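Local structure of particle-associated glycoside hydrolase (Acinetobacter phage Fri1, 6C72) at residues V128-G133 and H177-H182; N270-V275 and C285-L290; N487-N492 and Y590-W595. The protein degrades the capsular polysaccharide of Acinetobacter baumannii as a trimeric tailspike depolymerase, probably by hydrolysing glycosidic bonds as the phage enters its host. All coordinates share one frame; numbering follows the deposited sequence.

Contact 1: residues V128-G133 and H177-H182; sequences VQLPKG and HGTFWH
Gly-133 and Thr-179 form a parallel beta bridge near the N-terminal end of the right-handed beta-helix expected of a phage tailspike, where the chain leaves strand 126-129, turns through Leu-130 to Lys-132 and enters strand 133-140. Two backbone bonds make the bridge: Gly-133 N donates to Gly-178 O (2.8 Å), and Phe-180 N donates to Gly-133 O (2.9 Å). Gly-178 O also receives a CA-H...O contact from Lys-132 CA at 3.2 Å. The phi and psi of Gly-133, 121° and 173°, suit a residue without CB, while Lys-132 CG packs 4.0 Å from Gly-178 CA.

The turn itself is gripped by a side chain. Thr-179 OG1 donates to Pro-131 O at 2.7 Å, coming from above the carbonyl plane, and the same hydroxyl is bonded to Thr-150 N, which ties the turn to the neighbouring loop.

Apolar packing fills the inner side, where helix 110-122 contributes Leu-113. Thr-179 CG2, anti to the backbone N, meets Leu-130 CB at 3.9 Å, the two side chains crossing at about a right angle. Leu-130 CD1 lies over one face of the Trp-181 indole, 4.4 Å from Trp-181 CD2.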
loop_
_atom_site.group_PDB
_atom_site.type_symbol
_atom_site.label_atom_id
_atom_site.label_comp_id
_atom_site.label_asym_id
_atom_site.label_seq_id
_atom_site.Cartn_x
_atom_site.Cartn_y
_atom_site.Cartn_z
ATOM N N VAL A 128 24.470 7.070 -21.489
ATOM C CA VAL A 128 24.843 8.002 -22.544
ATOM C C VAL A 128 24.447 9.388 -22.064
ATOM O O VAL A 128 23.254 9.679 -21.887
ATOM C CB VAL A 128 24.179 7.666 -23.882
ATOM C CG1 VAL A 128 24.414 8.814 -24.845
ATOM C CG2 VAL A 128 24.732 6.356 -24.433
ATOM N N GLN A 129 25.453 10.222 -21.806
ATOM C CA GLN A 129 25.246 11.579 -21.319
ATOM C C GLN A 129 25.045 12.511 -22.505
ATOM O O GLN A 129 25.845 12.505 -23.450
ATOM C CB GLN A 129 26.446 12.031 -20.483
ATOM C CG GLN A 129 26.341 13.440 -19.943
ATOM C CD GLN A 129 25.275 13.573 -18.855
ATOM O OE1 GLN A 129 25.232 12.781 -17.903
ATOM N NE2 GLN A 129 24.409 14.575 -18.992
ATOM N N LEU A 130 23.986 13.256 -22.477
ATOM C CA LEU A 130 23.788 14.290 -23.477
ATOM C C LEU A 130 24.213 15.635 -22.911
ATOM O O LEU A 130 24.088 15.868 -21.709
ATOM C CB LEU A 130 22.328 14.384 -23.922
ATOM C CG LEU A 130 21.771 13.112 -24.540
ATOM C CD1 LEU A 130 20.334 13.300 -24.992
ATOM C CD2 LEU A 130 22.670 12.647 -25.688
ATOM N N PRO A 131 24.746 16.536 -23.718
ATOM C CA PRO A 131 25.076 17.876 -23.229
ATOM C C PRO A 131 23.825 18.747 -23.220
ATOM O O PRO A 131 22.748 18.337 -23.618
ATOM C CB PRO A 131 26.088 18.375 -24.264
ATOM C CG PRO A 131 25.586 17.766 -25.533
ATOM C CD PRO A 131 25.060 16.388 -25.150
ATOM N N LYS A 132 23.996 19.986 -22.798
ATOM C CA LYS A 132 22.943 20.967 -22.990
ATOM C C LYS A 132 22.785 21.273 -24.481
ATOM O O LYS A 132 23.677 21.022 -25.292
ATOM C CB LYS A 132 23.262 22.251 -22.221
ATOM C CG LYS A 132 23.276 22.071 -20.709
ATOM C CD LYS A 132 23.302 23.395 -20.001
ATOM C CE LYS A 132 24.681 24.001 -20.051
ATOM N NZ LYS A 132 24.614 25.374 -19.524
ATOM N N GLY A 133 21.620 21.794 -24.835
ATOM C CA GLY A 133 21.325 22.208 -26.191
ATOM C C GLY A 133 20.120 21.474 -26.750
ATOM O O GLY A 133 19.566 20.562 -26.135
ATOM N N HIS A 177 15.507 22.584 -17.452
ATOM C CA HIS A 177 16.201 21.613 -18.282
ATOM C C HIS A 177 17.175 22.320 -19.217
ATOM O O HIS A 177 16.913 23.428 -19.697
ATOM C CB HIS A 177 15.197 20.769 -19.065
ATOM C CG HIS A 177 14.471 19.777 -18.213
ATOM N ND1 HIS A 177 15.104 18.702 -17.627
ATOM C CD2 HIS A 177 13.178 19.714 -17.820
ATOM C CE1 HIS A 177 14.231 18.017 -16.915
ATOM N NE2 HIS A 177 13.055 18.607 -17.015
ATOM N N GLY A 178 18.329 21.696 -19.430
ATOM C CA GLY A 178 19.305 22.225 -20.363
ATOM C C GLY A 178 19.375 21.417 -21.646
ATOM O O GLY A 178 19.861 21.900 -22.666
ATOM N N THR A 179 18.901 20.178 -21.607
ATOM C CA THR A 179 18.893 19.306 -22.768
ATOM C C THR A 179 17.475 19.257 -23.324
ATOM O O THR A 179 16.532 18.939 -22.591
ATOM C CB THR A 179 19.381 17.908 -22.392
ATOM O OG1 THR A 179 20.693 17.997 -21.831
ATOM C CG2 THR A 179 19.421 16.992 -23.624
ATOM N N PHE A 180 17.324 19.580 -24.610
ATOM C CA PHE A 180 16.031 19.527 -25.290
ATOM C C PHE A 180 16.128 18.522 -26.432
ATOM O O PHE A 180 16.744 18.802 -27.471
ATOM C CB PHE A 180 15.616 20.905 -25.804
ATOM C CG PHE A 180 15.469 21.928 -24.721
ATOM C CD1 PHE A 180 14.278 22.039 -24.015
ATOM C CD2 PHE A 180 16.517 22.797 -24.414
ATOM C CE1 PHE A 180 14.146 22.984 -23.010
ATOM C CE2 PHE A 180 16.390 23.740 -23.413
ATOM C CZ PHE A 180 15.212 23.843 -22.717
ATOM N N TRP A 181 15.459 17.386 -26.267
ATOM C CA TRP A 181 15.647 16.230 -27.138
ATOM C C TRP A 181 14.475 16.140 -28.114
ATOM O O TRP A 181 13.328 15.921 -27.702
ATOM C CB TRP A 181 15.779 14.975 -26.283
ATOM C CG TRP A 181 16.234 13.758 -27.003
ATOM C CD1 TRP A 181 16.678 13.676 -28.278
ATOM C CD2 TRP A 181 16.265 12.426 -26.477
ATOM N NE1 TRP A 181 16.991 12.382 -28.587
ATOM C CE2 TRP A 181 16.752 11.591 -27.495
ATOM C CE3 TRP A 181 15.918 11.858 -25.243
ATOM C CZ2 TRP A 181 16.901 10.210 -27.326
ATOM C CZ3 TRP A 181 16.068 10.487 -25.073
ATOM C CH2 TRP A 181 16.556 9.679 -26.110
ATOM N N HIS A 182 14.762 16.339 -29.398
ATOM C CA HIS A 182 13.783 16.245 -30.470
ATOM C C HIS A 182 14.054 14.997 -31.289
ATOM O O HIS A 182 15.117 14.383 -31.192
ATOM C CB HIS A 182 13.831 17.443 -31.425
ATOM C CG HIS A 182 13.847 18.789 -30.770
ATOM N ND1 HIS A 182 12.847 19.717 -30.964
ATOM C CD2 HIS A 182 14.776 19.394 -29.991
ATOM C CE1 HIS A 182 13.147 20.827 -30.315
ATOM N NE2 HIS A 182 14.306 20.652 -29.709
#

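Contact 2: residues N270-V275 and C285-L290; sequences NTAALV and CTFQQL
Thr-271 sits in the corner formed by Phe-287 and Gln-289, with Thr-271 CA 6.1 Å from Phe-287 CA. No hydrogen bond joins the segments, so the contact rests on van der Waals packing.

On the hydroxyl side, Thr-271 OG1 lies 3.5 Å from Phe-287 CB, at the ring edge and close to the ring plane. Its chi1 of 66° sets OG1 between the backbone N and the carbonyl carbon; the polar demand of this buried hydroxyl is met by Leu-299 O. The other branch, Thr-271 CG2, touches Gln-288 O and Gln-289 CG, the latter at 3.6 Å. The Gln-289 chain bends at chi2 (-83°), which turns CD back alongside Thr-271 CG2; Gln-289 NE2 lies 3.7 Å from Thr-271 N and bonds to Ala-267 O.

Apolar contact continues along the same aromatic edge, with Ala-272 CB 4.0 Å from Phe-287 CE2. Phe-264 and Phe-322 meet the Phe-287 ring at shallow interplanar angles, and Phe-300 and Phe-282 pack edge-to-face with it.

Strands 263-264, 286-289 and 321-324 pair in parallel, as do 244-247, 272-275 and 300-302; inward residues of two such walls meeting, with a cluster of phenylalanines around Phe-287, are characteristic of the core of a parallel beta-helix.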
loop_
_atom_site.group_PDB
_atom_site.type_symbol
_atom_site.label_atom_id
_atom_site.label_comp_id
_atom_site.label_asym_id
_atom_site.label_seq_id
_atom_site.Cartn_x
_atom_site.Cartn_y
_atom_site.Cartn_z
ATOM N N ASN A 270 -3.167 12.763 -26.187
ATOM C CA ASN A 270 -3.150 12.658 -24.734
ATOM C C ASN A 270 -1.774 13.048 -24.225
ATOM O O ASN A 270 -0.779 12.892 -24.934
ATOM C CB ASN A 270 -3.469 11.223 -24.262
ATOM C CG ASN A 270 -4.650 10.618 -24.991
ATOM O OD1 ASN A 270 -5.793 11.004 -24.754
ATOM N ND2 ASN A 270 -4.382 9.694 -25.898
ATOM N N THR A 271 -1.700 13.541 -22.990
ATOM C CA THR A 271 -0.379 13.791 -22.425
ATOM C C THR A 271 0.409 12.495 -22.330
ATOM O O THR A 271 1.634 12.496 -22.476
ATOM C CB THR A 271 -0.463 14.447 -21.045
ATOM O OG1 THR A 271 -1.058 13.540 -20.109
ATOM C CG2 THR A 271 -1.237 15.763 -21.085
ATOM N N ALA A 272 -0.273 11.389 -22.055
ATOM C CA ALA A 272 0.363 10.089 -21.917
ATOM C C ALA A 272 -0.697 9.008 -22.094
ATOM O O ALA A 272 -1.875 9.230 -21.798
ATOM C CB ALA A 272 1.049 9.941 -20.554
ATOM N N ALA A 273 -0.271 7.831 -22.557
ATOM C CA ALA A 273 -1.213 6.743 -22.772
ATOM C C ALA A 273 -0.574 5.423 -22.380
ATOM O O ALA A 273 0.587 5.163 -22.713
ATOM C CB ALA A 273 -1.692 6.681 -24.228
ATOM N N LEU A 274 -1.333 4.612 -21.648
ATOM C CA LEU A 274 -0.990 3.227 -21.367
ATOM C C LEU A 274 -1.918 2.368 -22.205
ATOM O O LEU A 274 -3.143 2.449 -22.053
ATOM C CB LEU A 274 -1.142 2.894 -19.881
ATOM C CG LEU A 274 -0.451 3.815 -18.869
ATOM C CD1 LEU A 274 -0.466 3.172 -17.493
ATOM C CD2 LEU A 274 0.969 4.108 -19.302
ATOM N N VAL A 275 -1.343 1.532 -23.069
ATOM C CA VAL A 275 -2.104 0.773 -24.049
ATOM C C VAL A 275 -1.975 -0.732 -23.841
ATOM O O VAL A 275 -2.962 -1.466 -23.970
ATOM C CB VAL A 275 -1.672 1.164 -25.476
ATOM C CG1 VAL A 275 -2.414 0.366 -26.510
ATOM C CG2 VAL A 275 -1.874 2.662 -25.682
ATOM N N CYS A 285 4.475 12.872 -10.442
ATOM C CA CYS A 285 4.457 13.265 -11.842
ATOM C C CYS A 285 3.221 14.112 -12.092
ATOM O O CYS A 285 2.262 14.049 -11.336
ATOM C CB CYS A 285 4.450 12.034 -12.758
ATOM S SG CYS A 285 5.907 10.981 -12.551
ATOM N N THR A 286 3.232 14.904 -13.157
ATOM C CA THR A 286 2.055 15.681 -13.517
ATOM C C THR A 286 1.646 15.370 -14.947
ATOM O O THR A 286 2.450 14.891 -15.750
ATOM C CB THR A 286 2.273 17.202 -13.365
ATOM O OG1 THR A 286 3.091 17.696 -14.432
ATOM C CG2 THR A 286 2.915 17.551 -12.021
ATOM N N PHE A 287 0.367 15.587 -15.237
ATOM C CA PHE A 287 -0.196 15.422 -16.574
ATOM C C PHE A 287 -1.033 16.665 -16.852
ATOM O O PHE A 287 -2.061 16.874 -16.199
ATOM C CB PHE A 287 -1.039 14.143 -16.676
ATOM C CG PHE A 287 -0.321 12.889 -16.212
ATOM C CD1 PHE A 287 -0.296 12.536 -14.867
ATOM C CD2 PHE A 287 0.330 12.068 -17.129
ATOM C CE1 PHE A 287 0.355 11.396 -14.434
ATOM C CE2 PHE A 287 0.984 10.916 -16.714
ATOM C CZ PHE A 287 0.998 10.576 -15.360
ATOM N N GLN A 288 -0.580 17.519 -17.769
ATOM C CA GLN A 288 -1.152 18.860 -17.886
ATOM C C GLN A 288 -1.426 19.202 -19.341
ATOM O O GLN A 288 -0.520 19.133 -20.173
ATOM C CB GLN A 288 -0.227 19.914 -17.262
ATOM C CG GLN A 288 0.500 19.416 -16.030
ATOM C CD GLN A 288 1.021 20.528 -15.147
ATOM O OE1 GLN A 288 0.298 21.484 -14.842
ATOM N NE2 GLN A 288 2.274 20.407 -14.714
ATOM N N GLN A 289 -2.673 19.572 -19.640
ATOM C CA GLN A 289 -3.063 20.186 -20.913
ATOM C C GLN A 289 -3.392 21.659 -20.656
ATOM O O GLN A 289 -4.551 22.048 -20.539
ATOM C CB GLN A 289 -4.246 19.443 -21.524
ATOM C CG GLN A 289 -3.934 18.001 -21.920
ATOM C CD GLN A 289 -3.273 17.877 -23.301
ATOM O OE1 GLN A 289 -2.622 18.800 -23.781
ATOM N NE2 GLN A 289 -3.444 16.719 -23.938
ATOM N N LEU A 290 -2.358 22.494 -20.614
ATOM C CA LEU A 290 -2.520 23.905 -20.285
ATOM C C LEU A 290 -2.323 24.822 -21.490
ATOM O O LEU A 290 -2.137 26.030 -21.319
ATOM C CB LEU A 290 -1.563 24.297 -19.159
ATOM C CG LEU A 290 -1.786 23.544 -17.847
ATOM C CD1 LEU A 290 -0.892 24.101 -16.745
ATOM C CD2 LEU A 290 -3.259 23.595 -17.428
#

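Contact 3: residues N487-N492 and Y590-W595; sequences NTEIRN and YSKVTW
Glu-489 and Arg-491 reach from strand 485-494 to Trp-595, while Glu-489 also takes Lys-592. The carboxylate divides its oxygens between two donors. Trp-595 NE1 gives its N-H to Glu-489 OE1 at 3.0 Å, with an N-H...O angle of 156°, and Lys-592 NZ forms a salt bridge with Glu-489 OE2 at 2.8 Å; the two donors approach from opposite sides of the carboxylate plane.

Arg-491 lies over one face of the indole. Its CG is 3.3 Å from the centroid of the six-membered ring of Trp-595, almost on the normal, a close CH-pi contact. The chain bends at chi2 (-67°), and the guanidinium lies flat over the pyrrole part in a cation-pi stack, the planes 20° apart. Val-593 CG2 packs against the opposite face of the indole.

Further bonds hold these groups in place. Arg-491 NH1 donates to Ile-490 O at 2.6 Å, with the acceptor in the guanidinium plane. Two waters donate to Glu-489 OE1: one accepts from Val-593 N, and the other bonds Lys-592 NZ and Val-593 O. With the indole N-H, they give this oxygen three donors, which probably stabilises its negative charge.

At the far end, Asn-487 ND2 packs 3.4 Å from Ser-591 CB, and a water joins Ser-591 O to Asn-487 O, the latter bond weak. Val-581 of strand 576-585 touches Val-593 and Trp-595, and Pro-480 of the second subunit packs on Arg-491. The contact is consistent with a beta-sandwich-like C-terminal domain, in which side chains of one antiparallel sheet meet the edge strand 594-595 of the other.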
loop_
_atom_site.group_PDB
_atom_site.type_symbol
_atom_site.label_atom_id
_atom_site.label_comp_id
_atom_site.label_asym_id
_atom_site.label_seq_id
_atom_site.Cartn_x
_atom_site.Cartn_y
_atom_site.Cartn_z
ATOM N N ASN A 487 -38.995 -18.306 18.157
ATOM C CA ASN A 487 -38.594 -18.409 16.762
ATOM C C ASN A 487 -39.826 -18.502 15.890
ATOM O O ASN A 487 -40.778 -19.223 16.208
ATOM C CB ASN A 487 -37.701 -19.614 16.487
ATOM C CG ASN A 487 -36.299 -19.411 16.995
ATOM O OD1 ASN A 487 -35.459 -18.839 16.298
ATOM N ND2 ASN A 487 -36.032 -19.865 18.222
ATOM N N THR A 488 -39.788 -17.797 14.771
ATOM C CA THR A 488 -40.912 -17.772 13.858
ATOM C C THR A 488 -40.423 -18.072 12.443
ATOM O O THR A 488 -39.379 -17.566 12.018
ATOM C CB THR A 488 -41.645 -16.416 13.968
ATOM O OG1 THR A 488 -42.696 -16.342 13.003
ATOM C CG2 THR A 488 -40.703 -15.263 13.744
ATOM N N GLU A 489 -41.139 -18.961 11.752
ATOM C CA GLU A 489 -40.922 -19.273 10.345
ATOM C C GLU A 489 -42.256 -19.208 9.608
ATOM O O GLU A 489 -43.329 -19.250 10.217
ATOM C CB GLU A 489 -40.281 -20.659 10.144
ATOM C CG GLU A 489 -38.825 -20.757 10.554
ATOM C CD GLU A 489 -38.263 -22.158 10.388
ATOM O OE1 GLU A 489 -38.986 -23.137 10.674
ATOM O OE2 GLU A 489 -37.089 -22.287 9.974
ATOM N N ILE A 490 -42.182 -19.157 8.279
ATOM C CA ILE A 490 -43.368 -18.915 7.464
ATOM C C ILE A 490 -43.221 -19.641 6.131
ATOM O O ILE A 490 -42.139 -19.667 5.527
ATOM C CB ILE A 490 -43.592 -17.397 7.296
ATOM C CG1 ILE A 490 -45.011 -17.091 6.812
ATOM C CG2 ILE A 490 -42.518 -16.774 6.398
ATOM C CD1 ILE A 490 -45.362 -15.587 6.871
ATOM N N ARG A 491 -44.319 -20.238 5.673
ATOM C CA ARG A 491 -44.306 -21.032 4.450
ATOM C C ARG A 491 -45.557 -20.720 3.648
ATOM O O ARG A 491 -46.581 -20.315 4.203
ATOM C CB ARG A 491 -44.246 -22.541 4.742
ATOM C CG ARG A 491 -42.973 -22.991 5.410
ATOM C CD ARG A 491 -41.801 -22.833 4.454
ATOM N NE ARG A 491 -40.526 -23.272 5.021
ATOM C CZ ARG A 491 -39.738 -22.491 5.764
ATOM N NH1 ARG A 491 -40.102 -21.240 6.024
ATOM N NH2 ARG A 491 -38.584 -22.957 6.237
ATOM N N ASN A 492 -45.456 -20.921 2.340
ATOM C CA ASN A 492 -46.577 -20.820 1.418
ATOM C C ASN A 492 -47.120 -22.222 1.185
ATOM O O ASN A 492 -46.345 -23.159 0.961
ATOM C CB ASN A 492 -46.112 -20.173 0.110
ATOM C CG ASN A 492 -47.209 -20.083 -0.950
ATOM O OD1 ASN A 492 -47.850 -21.084 -1.288
ATOM N ND2 ASN A 492 -47.404 -18.894 -1.505
ATOM N N TYR A 590 -35.764 -27.324 20.761
ATOM C CA TYR A 590 -37.216 -27.432 20.687
ATOM C C TYR A 590 -37.831 -26.148 20.150
ATOM O O TYR A 590 -38.973 -25.813 20.477
ATOM C CB TYR A 590 -37.804 -27.791 22.051
ATOM C CG TYR A 590 -37.248 -29.088 22.582
ATOM C CD1 TYR A 590 -37.811 -30.308 22.212
ATOM C CD2 TYR A 590 -36.155 -29.100 23.438
ATOM C CE1 TYR A 590 -37.304 -31.497 22.683
ATOM C CE2 TYR A 590 -35.643 -30.283 23.921
ATOM C CZ TYR A 590 -36.222 -31.476 23.541
ATOM O OH TYR A 590 -35.708 -32.657 24.011
ATOM N N SER A 591 -37.087 -25.435 19.306
ATOM C CA SER A 591 -37.470 -24.098 18.883
ATOM C C SER A 591 -38.028 -24.044 17.465
ATOM O O SER A 591 -38.488 -22.975 17.042
ATOM C CB SER A 591 -36.269 -23.158 18.999
ATOM O OG SER A 591 -35.262 -23.526 18.075
ATOM N N LYS A 592 -38.031 -25.155 16.732
ATOM C CA LYS A 592 -38.432 -25.124 15.334
ATOM C C LYS A 592 -39.335 -26.304 15.012
ATOM O O LYS A 592 -39.093 -27.428 15.462
ATOM C CB LYS A 592 -37.213 -25.139 14.397
ATOM C CG LYS A 592 -36.534 -23.786 14.196
ATOM C CD LYS A 592 -35.067 -23.945 13.808
ATOM C CE LYS A 592 -34.892 -24.724 12.472
ATOM N NZ LYS A 592 -35.334 -24.036 11.193
ATOM N N VAL A 593 -40.360 -26.042 14.198
ATOM C CA VAL A 593 -41.240 -27.104 13.730
ATOM C C VAL A 593 -40.529 -27.903 12.646
ATOM O O VAL A 593 -39.527 -27.466 12.068
ATOM C CB VAL A 593 -42.563 -26.541 13.190
ATOM C CG1 VAL A 593 -43.167 -25.579 14.165
ATOM C CG2 VAL A 593 -42.334 -25.889 11.829
ATOM N N THR A 594 -41.063 -29.089 12.363
ATOM C CA THR A 594 -40.618 -29.884 11.227
ATOM C C THR A 594 -41.618 -29.665 10.104
ATOM O O THR A 594 -42.790 -30.028 10.235
ATOM C CB THR A 594 -40.510 -31.366 11.568
ATOM O OG1 THR A 594 -39.605 -31.543 12.665
ATOM C CG2 THR A 594 -39.996 -32.122 10.353
ATOM N N TRP A 595 -41.164 -29.047 9.020
ATOM C CA TRP A 595 -42.003 -28.856 7.848
ATOM C C TRP A 595 -42.068 -30.141 7.041
ATOM O O TRP A 595 -41.051 -30.807 6.831
ATOM C CB TRP A 595 -41.455 -27.725 6.980
ATOM C CG TRP A 595 -41.482 -26.394 7.666
ATOM C CD1 TRP A 595 -40.418 -25.730 8.196
ATOM C CD2 TRP A 595 -42.631 -25.568 7.902
ATOM N NE1 TRP A 595 -40.827 -24.538 8.741
ATOM C CE2 TRP A 595 -42.180 -24.411 8.575
ATOM C CE3 TRP A 595 -43.991 -25.691 7.601
ATOM C CZ2 TRP A 595 -43.038 -23.379 8.955
ATOM C CZ3 TRP A 595 -44.844 -24.675 7.985
ATOM C CH2 TRP A 595 -44.364 -23.527 8.656
HETATM O O HOH W 1 -39.895 -21.625 14.738
HETATM O O HOH W 2 -38.429 -21.056 19.878
HETATM O O HOH W 3 -40.286 -23.569 12.935
HETATM O O HOH W 4 -37.882 -25.599 10.856
#

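From the N terminus, contact 1 comes first: segments 128-133 and 177-182 close a loop of 43 residues that includes strand 145-148 and helix 160-165, and bring strands 133-140 and 179-182 side by side. Contact 2 follows with a much shorter loop, nine residues between 270-275 and 285-290, and joins two walls farther along the same beta-helix; the centres of contacts 1 and 2 are about 22 Å apart. Contact 3 spans 97 residues, bringing strand 485-494 against the C-terminal strand 594-595 in a separate domain, with its centre about 82 Å from that of contact 1. The three loops follow in series, neither nesting nor crossing.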